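Local coordinates for methanol--corrinoid protein co-methyltransferase (Methanosarcina barkeri, PDB 2I2X) that transfers the methyl group of methanol to the cob(I)amide carried by its partner corrinoid protein, an early step of methanogenesis from methanol, at residues 237-242 / 419-424; 380-385 / 394-399. One frame throughout, in Å; residues are numbered along the deposited sequence.

Contact 1 (237-242 / 419-424)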
ATOM      1  N   ASN A 237      16.143  19.043   9.478  1.00 13.51           N
ATOM      2  CA  ASN A 237      15.279  20.203   9.330  1.00 12.89           C
ATOM      3  C   ASN A 237      14.564  20.705  10.592  1.00 12.24           C
ATOM      4  O   ASN A 237      14.146  21.861  10.649  1.00 11.86           O
ATOM      5  CB  ASN A 237      14.328  20.024   8.151  1.00 12.86           C
ATOM      6  CG  ASN A 237      15.060  20.060   6.799  1.00 14.84           C
ATOM      7  OD1 ASN A 237      16.112  20.714   6.646  1.00 17.32           O
ATOM      8  ND2 ASN A 237      14.516  19.346   5.819  1.00 13.90           N
ATOM      9  N   LEU A 238      14.438  19.842  11.601  1.00 11.04           N
ATOM     10  CA  LEU A 238      13.796  20.204  12.865  1.00 10.26           C
ATOM     11  C   LEU A 238      14.117  19.108  13.876  1.00 10.77           C
ATOM     12  O   LEU A 238      13.839  17.920  13.628  1.00 10.96           O
ATOM     13  CB  LEU A 238      12.272  20.338  12.719  1.00  8.86           C
ATOM     14  CG  LEU A 238      11.577  20.758  14.021  1.00  8.51           C
ATOM     15  CD1 LEU A 238      11.872  22.252  14.408  1.00  3.90           C
ATOM     16  CD2 LEU A 238      10.073  20.523  13.948  1.00  6.94           C
ATOM     17  N   ALA A 239      14.692  19.499  15.009  1.00 10.30           N
ATOM     18  CA  ALA A 239      15.088  18.533  16.016  1.00 10.03           C
ATOM     19  C   ALA A 239      13.837  17.821  16.479  1.00  9.96           C
ATOM     20  O   ALA A 239      12.790  18.451  16.707  1.00 10.07           O
ATOM     21  CB  ALA A 239      15.760  19.230  17.214  1.00 10.06           C
ATOM     22  N   HIS A 240      13.959  16.514  16.651  1.00  8.92           N
ATOM     23  CA  HIS A 240      12.834  15.719  17.034  1.00  8.15           C
ATOM     24  C   HIS A 240      12.360  16.074  18.429  1.00  7.80           C
ATOM     25  O   HIS A 240      11.148  15.992  18.725  1.00  8.12           O
ATOM     26  CB  HIS A 240      13.157  14.244  16.824  1.00  8.41           C
ATOM     27  CG  HIS A 240      13.204  13.854  15.371  1.00  8.91           C
ATOM     28  ND1 HIS A 240      13.112  12.544  14.940  1.00 10.49           N
ATOM     29  CD2 HIS A 240      13.315  14.608  14.250  1.00  7.93           C
ATOM     30  CE1 HIS A 240      13.174  12.510  13.618  1.00  8.97           C
ATOM     31  NE2 HIS A 240      13.306  13.748  13.176  1.00  9.60           N
ATOM     32  N   THR A 241      13.286  16.542  19.261  1.00  6.99           N
ATOM     33  CA  THR A 241      12.937  17.000  20.592  1.00  6.62           C
ATOM     34  C   THR A 241      12.087  18.277  20.572  1.00  7.24           C
ATOM     35  O   THR A 241      11.475  18.584  21.576  1.00  7.96           O
ATOM     36  CB  THR A 241      14.154  17.203  21.487  1.00  6.55           C
ATOM     37  OG1 THR A 241      15.181  17.878  20.759  1.00  6.00           O
ATOM     38  CG2 THR A 241      14.696  15.866  21.987  1.00  5.84           C
ATOM     39  N   ILE A 242      12.024  18.999  19.444  1.00  6.84           N
ATOM     40  CA  ILE A 242      11.113  20.146  19.323  1.00  6.49           C
ATOM     41  C   ILE A 242       9.758  19.730  18.709  1.00  6.47           C
ATOM     42  O   ILE A 242       8.689  20.293  19.037  1.00  5.68           O
ATOM     43  CB  ILE A 242      11.767  21.353  18.546  1.00  6.89           C
ATOM     44  CG1 ILE A 242      12.919  21.968  19.361  1.00  7.21           C
ATOM     45  CG2 ILE A 242      10.743  22.440  18.264  1.00  6.45           C
ATOM     46  CD1 ILE A 242      13.885  22.804  18.522  1.00  7.11           C
ATOM     47  N   THR A 419      19.548  16.724  22.444  1.00 12.88           N
ATOM     48  CA  THR A 419      19.594  16.926  23.886  1.00 13.26           C
ATOM     49  C   THR A 419      19.667  18.422  24.239  1.00 13.34           C
ATOM     50  O   THR A 419      18.916  18.908  25.104  1.00 12.52           O
ATOM     51  CB  THR A 419      20.781  16.144  24.495  1.00 13.74           C
ATOM     52  OG1 THR A 419      20.577  14.734  24.246  1.00 17.16           O
ATOM     53  CG2 THR A 419      20.928  16.391  26.005  1.00 10.22           C
ATOM     54  N   LYS A 420      20.544  19.127  23.530  1.00 12.60           N
ATOM     55  CA  LYS A 420      20.739  20.533  23.696  1.00 13.32           C
ATOM     56  C   LYS A 420      19.459  21.300  23.352  1.00 13.51           C
ATOM     57  O   LYS A 420      19.075  22.239  24.082  1.00 14.05           O
ATOM     58  CB  LYS A 420      21.915  20.984  22.821  1.00 13.81           C
ATOM     59  CG  LYS A 420      22.307  22.427  22.956  1.00 16.19           C
ATOM     60  CD  LYS A 420      23.210  22.627  24.187  1.00 22.89           C
ATOM     61  CE  LYS A 420      23.682  24.065  24.299  1.00 23.53           C
ATOM     62  NZ  LYS A 420      22.514  24.974  24.125  1.00 26.78           N
ATOM     63  N   ALA A 421      18.808  20.907  22.253  1.00 12.31           N
ATOM     64  CA  ALA A 421      17.604  21.569  21.788  1.00 11.49           C
ATOM     65  C   ALA A 421      16.424  21.372  22.768  1.00 12.41           C
ATOM     66  O   ALA A 421      15.705  22.348  23.101  1.00 12.35           O
ATOM     67  CB  ALA A 421      17.258  21.165  20.359  1.00 10.22           C
ATOM     68  N   LEU A 422      16.245  20.150  23.270  1.00 12.83           N
ATOM     69  CA  LEU A 422      15.325  19.928  24.402  1.00 13.89           C
ATOM     70  C   LEU A 422      15.632  20.879  25.565  1.00 14.33           C
ATOM     71  O   LEU A 422      14.741  21.553  26.038  1.00 15.43           O
ATOM     72  CB  LEU A 422      15.369  18.476  24.910  1.00 13.28           C
ATOM     73  CG  LEU A 422      14.345  18.115  25.995  1.00 13.70           C
ATOM     74  CD1 LEU A 422      12.874  18.125  25.499  1.00 14.48           C
ATOM     75  CD2 LEU A 422      14.640  16.761  26.542  1.00 15.96           C
ATOM     76  N   ALA A 423      16.894  20.934  26.003  1.00 14.63           N
ATOM     77  CA  ALA A 423      17.327  21.783  27.131  1.00 14.98           C
ATOM     78  C   ALA A 423      17.084  23.285  26.907  1.00 15.30           C
ATOM     79  O   ALA A 423      16.664  23.989  27.820  1.00 15.66           O
ATOM     80  CB  ALA A 423      18.798  21.528  27.454  1.00 14.29           C
ATOM     81  N   ASP A 424      17.355  23.761  25.700  1.00 15.33           N
ATOM     82  CA  ASP A 424      17.061  25.137  25.344  1.00 15.93           C
ATOM     83  C   ASP A 424      15.563  25.385  25.423  1.00 15.73           C
ATOM     84  O   ASP A 424      15.140  26.412  25.984  1.00 16.40           O
ATOM     85  CB  ASP A 424      17.592  25.475  23.940  1.00 16.31           C
ATOM     86  CG  ASP A 424      19.137  25.520  23.872  1.00 17.85           C
ATOM     87  OD1 ASP A 424      19.836  25.354  24.908  1.00 17.62           O
ATOM     88  OD2 ASP A 424      19.662  25.738  22.755  1.00 21.53           O
TER
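The start of helix 240-259 of this TIM-barrel protein packs here against helix 416-430, one of the helices that the chain adds after its last barrel strands. Thr241, Ala421 and Leu422 bury the most surface, and the backbones of the two segments come nearest at Thr241 and Leu422, whose CA atoms lie 5.4 Å apart. Thr241 points at the facing helix with OG1 in the crowded position between its own N and carbonyl carbon (chi1 44°), so that CG2 stands beside the backbone N. CB of Thr241 rests 3.8 Å from CB of Leu422, and the two side chains cross at about a right angle. OG1 of Thr241 lies 3.5 Å from N of Leu422, a contact and not a hydrogen bond; OG1 is bonded instead to the carbonyl O of Glu418, one residue before segment 419-424. A threonine suits the place because its methyl joins the apolar packing while its buried OG1 ties the helix start to the neighbouring backbone. Leu422, with CG anti to the backbone N (chi1 -174°), carries its branched end on to Cys401 and Ile404 of helix 389-409. Ala421 points toward segment 237-242, and its small size lets the backbones come close. CB of Ala421 lies 3.9 Å from OG1 of Thr241 and also meets CD1 of Ile242; CB of Ala421 is 4.0 Å from CB of Ala239, the N-cap residue of helix 240-259.

Contact 2 (380-385 / 394-399); sequences QSIVKD and KNAAIE
Segment 380-385, at the C-terminal part of helix 372-383, lies against helix 389-409, with CA of Ser381 5.6 Å from CA of Asn395. Asn395 is the polar centre. Its CG stands beside the backbone N (chi1 -68°), and ND2 of Asn395 gives two hydrogen bonds, both near its amide plane: one of 3.2 Å to O of Ser381, nearly along the C=O axis, and one of 2.8 Å to OD1 of Asp385. The latter uses the anti lone pair of the carboxylate, whose plane is turned 53° from the amide. An amide suits this position because one nitrogen can serve a carbonyl and an acid together; an alanine here lacks the ND2 that serves both acceptors, and would probably loosen the hold of helix 389-409 on Ser381 and Asp385. The two segments belong to a helical hairpin, consecutive helices joined by a short connection, within the helical part that accompanies the TIM barrel. Ser381, small enough for close approach, sets OG 3.5 Å from CA of Ala396 and bonds it to O of Val378 in its own helix. On the buried side, CG1 of Ile382 meets CB of Ala396 at 3.8 Å. The chain of Glu399, bent at chi2 (75°), lays CB and CG against CB of Ser381, and its OE2 is held in a salt bridge with Arg377. OE1 of Glu399 accepts a hydrogen bond from a water O 2.9 Å away, and NZ of Lys384 donates to that same water O at 2.7 Å.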
ATOM      1  N   GLN A 380      -2.384  14.324  32.847  1.00 11.71           N
ATOM      2  CA  GLN A 380      -2.535  14.792  34.239  1.00 11.99           C
ATOM      3  C   GLN A 380      -2.051  16.245  34.405  1.00 12.06           C
ATOM      4  O   GLN A 380      -2.591  17.014  35.223  1.00 11.75           O
ATOM      5  CB  GLN A 380      -1.776  13.904  35.239  1.00 11.48           C
ATOM      6  CG  GLN A 380      -2.413  12.566  35.533  1.00 11.35           C
ATOM      7  CD  GLN A 380      -1.471  11.603  36.260  1.00 11.01           C
ATOM      8  OE1 GLN A 380      -0.311  11.416  35.866  1.00  9.96           O
ATOM      9  NE2 GLN A 380      -1.974  10.969  37.312  1.00  8.75           N
ATOM     10  N   SER A 381      -1.046  16.609  33.614  1.00 11.65           N
ATOM     11  CA  SER A 381      -0.429  17.904  33.747  1.00 11.86           C
ATOM     12  C   SER A 381      -1.356  18.946  33.139  1.00 12.48           C
ATOM     13  O   SER A 381      -1.338  20.124  33.536  1.00 13.37           O
ATOM     14  CB  SER A 381       0.952  17.924  33.085  1.00 11.47           C
ATOM     15  OG  SER A 381       0.842  18.056  31.685  1.00 10.94           O
ATOM     16  N   ILE A 382      -2.186  18.513  32.200  1.00 12.04           N
ATOM     17  CA  ILE A 382      -3.179  19.402  31.613  1.00 12.08           C
ATOM     18  C   ILE A 382      -4.345  19.686  32.562  1.00 12.85           C
ATOM     19  O   ILE A 382      -4.722  20.844  32.748  1.00 13.08           O
ATOM     20  CB  ILE A 382      -3.704  18.832  30.268  1.00 12.42           C
ATOM     21  CG1 ILE A 382      -2.534  18.778  29.250  1.00 11.44           C
ATOM     22  CG2 ILE A 382      -4.961  19.619  29.758  1.00  9.82           C
ATOM     23  CD1 ILE A 382      -2.790  17.904  28.063  1.00  5.96           C
ATOM     24  N   VAL A 383      -4.929  18.642  33.153  1.00 12.82           N
ATOM     25  CA  VAL A 383      -6.182  18.819  33.868  1.00 12.48           C
ATOM     26  C   VAL A 383      -5.950  19.572  35.176  1.00 12.91           C
ATOM     27  O   VAL A 383      -6.850  20.265  35.667  1.00 13.32           O
ATOM     28  CB  VAL A 383      -6.947  17.474  34.103  1.00 12.67           C
ATOM     29  CG1 VAL A 383      -7.280  16.815  32.780  1.00 11.09           C
ATOM     30  CG2 VAL A 383      -6.153  16.526  35.001  1.00 11.73           C
ATOM     31  N   LYS A 384      -4.733  19.475  35.714  1.00 12.56           N
ATOM     32  CA  LYS A 384      -4.408  20.173  36.965  1.00 12.38           C
ATOM     33  C   LYS A 384      -4.555  21.706  36.857  1.00 12.21           C
ATOM     34  O   LYS A 384      -4.611  22.369  37.880  1.00 12.38           O
ATOM     35  CB  LYS A 384      -3.052  19.726  37.570  1.00 11.85           C
ATOM     36  CG  LYS A 384      -1.807  20.224  36.844  1.00 12.12           C
ATOM     37  CD  LYS A 384      -0.516  19.762  37.500  1.00 10.04           C
ATOM     38  CE  LYS A 384       0.605  20.682  37.062  1.00 14.61           C
ATOM     39  NZ  LYS A 384       1.859  20.012  36.607  1.00 18.30           N
ATOM     40  N   ASP A 385      -4.654  22.239  35.631  1.00 12.34           N
ATOM     41  CA  ASP A 385      -4.970  23.663  35.368  1.00 12.25           C
ATOM     42  C   ASP A 385      -5.984  23.800  34.220  1.00 12.26           C
ATOM     43  O   ASP A 385      -5.968  24.757  33.449  1.00 11.69           O
ATOM     44  CB  ASP A 385      -3.693  24.498  35.118  1.00 11.98           C
ATOM     45  CG  ASP A 385      -2.889  24.762  36.415  1.00 13.30           C
ATOM     46  OD1 ASP A 385      -1.739  24.287  36.517  1.00 13.90           O
ATOM     47  OD2 ASP A 385      -3.396  25.437  37.350  1.00 14.44           O
ATOM     48  N   LYS A 394       1.130  25.138  28.698  1.00  9.38           N
ATOM     49  CA  LYS A 394       2.505  25.257  29.180  1.00  9.74           C
ATOM     50  C   LYS A 394       2.870  24.041  30.045  1.00 10.40           C
ATOM     51  O   LYS A 394       3.982  23.522  29.914  1.00 10.21           O
ATOM     52  CB  LYS A 394       2.713  26.564  29.925  1.00  9.84           C
ATOM     53  CG  LYS A 394       4.140  26.845  30.381  1.00 10.57           C
ATOM     54  CD  LYS A 394       4.357  28.363  30.597  1.00 13.13           C
ATOM     55  CE  LYS A 394       3.757  28.903  31.945  1.00 13.55           C
ATOM     56  NZ  LYS A 394       4.317  28.233  33.181  1.00 11.03           N
ATOM     57  N   ASN A 395       1.942  23.580  30.899  1.00 10.43           N
ATOM     58  CA  ASN A 395       2.205  22.429  31.762  1.00 11.34           C
ATOM     59  C   ASN A 395       2.582  21.206  30.895  1.00 12.10           C
ATOM     60  O   ASN A 395       3.539  20.488  31.190  1.00 12.84           O
ATOM     61  CB  ASN A 395       0.989  22.092  32.644  1.00 11.58           C
ATOM     62  CG  ASN A 395       0.688  23.180  33.727  1.00 11.22           C
ATOM     63  OD1 ASN A 395       1.492  24.081  33.982  1.00  9.85           O
ATOM     64  ND2 ASN A 395      -0.477  23.068  34.354  1.00  6.40           N
ATOM     65  N   ALA A 396       1.853  21.016  29.801  1.00 11.62           N
ATOM     66  CA  ALA A 396       2.020  19.857  28.956  1.00 11.68           C
ATOM     67  C   ALA A 396       3.394  19.908  28.321  1.00 11.89           C
ATOM     68  O   ALA A 396       4.126  18.912  28.316  1.00 13.92           O
ATOM     69  CB  ALA A 396       0.906  19.787  27.889  1.00 10.81           C
ATOM     70  N   ALA A 397       3.752  21.069  27.804  1.00 11.16           N
ATOM     71  CA  ALA A 397       5.047  21.291  27.188  1.00 10.62           C
ATOM     72  C   ALA A 397       6.196  21.006  28.154  1.00 10.50           C
ATOM     73  O   ALA A 397       7.195  20.391  27.769  1.00 10.97           O
ATOM     74  CB  ALA A 397       5.122  22.745  26.677  1.00 10.48           C
ATOM     75  N   ILE A 398       6.054  21.439  29.410  1.00 10.00           N
ATOM     76  CA  ILE A 398       7.125  21.257  30.407  1.00  9.10           C
ATOM     77  C   ILE A 398       7.165  19.818  30.896  1.00  9.06           C
ATOM     78  O   ILE A 398       8.243  19.267  31.136  1.00  7.88           O
ATOM     79  CB  ILE A 398       7.014  22.261  31.602  1.00  8.81           C
ATOM     80  CG1 ILE A 398       7.396  23.676  31.133  1.00  8.21           C
ATOM     81  CG2 ILE A 398       7.916  21.824  32.778  1.00  6.57           C
ATOM     82  CD1 ILE A 398       6.967  24.804  32.113  1.00  6.25           C
ATOM     83  N   GLU A 399       5.980  19.229  31.064  1.00  9.29           N
ATOM     84  CA  GLU A 399       5.864  17.835  31.447  1.00 10.27           C
ATOM     85  C   GLU A 399       6.480  16.943  30.365  1.00 10.44           C
ATOM     86  O   GLU A 399       7.131  15.931  30.663  1.00 10.05           O
ATOM     87  CB  GLU A 399       4.403  17.454  31.653  1.00 10.40           C
ATOM     88  CG  GLU A 399       4.216  16.134  32.373  1.00 12.50           C
ATOM     89  CD  GLU A 399       4.501  16.207  33.863  1.00 15.77           C
ATOM     90  OE1 GLU A 399       4.404  17.314  34.460  1.00 17.09           O
ATOM     91  OE2 GLU A 399       4.813  15.140  34.439  1.00 17.80           O
TER
HETATM   92  O   HOH W   1       3.794  20.120  34.710  1.00  9.04           O

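Contact 2 is nested along the chain inside the loop that contact 1 closes, and their centres lie about 20 Å apart, with nearest atoms about 7 Å apart and no direct touch. Two features connect them. Helices 389-409 and 416-430 follow each other in sequence, one supplying segment 394-399 and the other segment 419-424, while helix 240-259 starts in contact 1 and farther along packs Ala251 and Pro252 on Ile382 of contact 2. Contact 1 has no hydrogen bond between its two segments, whereas contact 2 has two amide hydrogen bonds and a water bridge. Both lie away from the zinc ligands Glu164, Cys220 and Cys269 and from the corrinoid pocket.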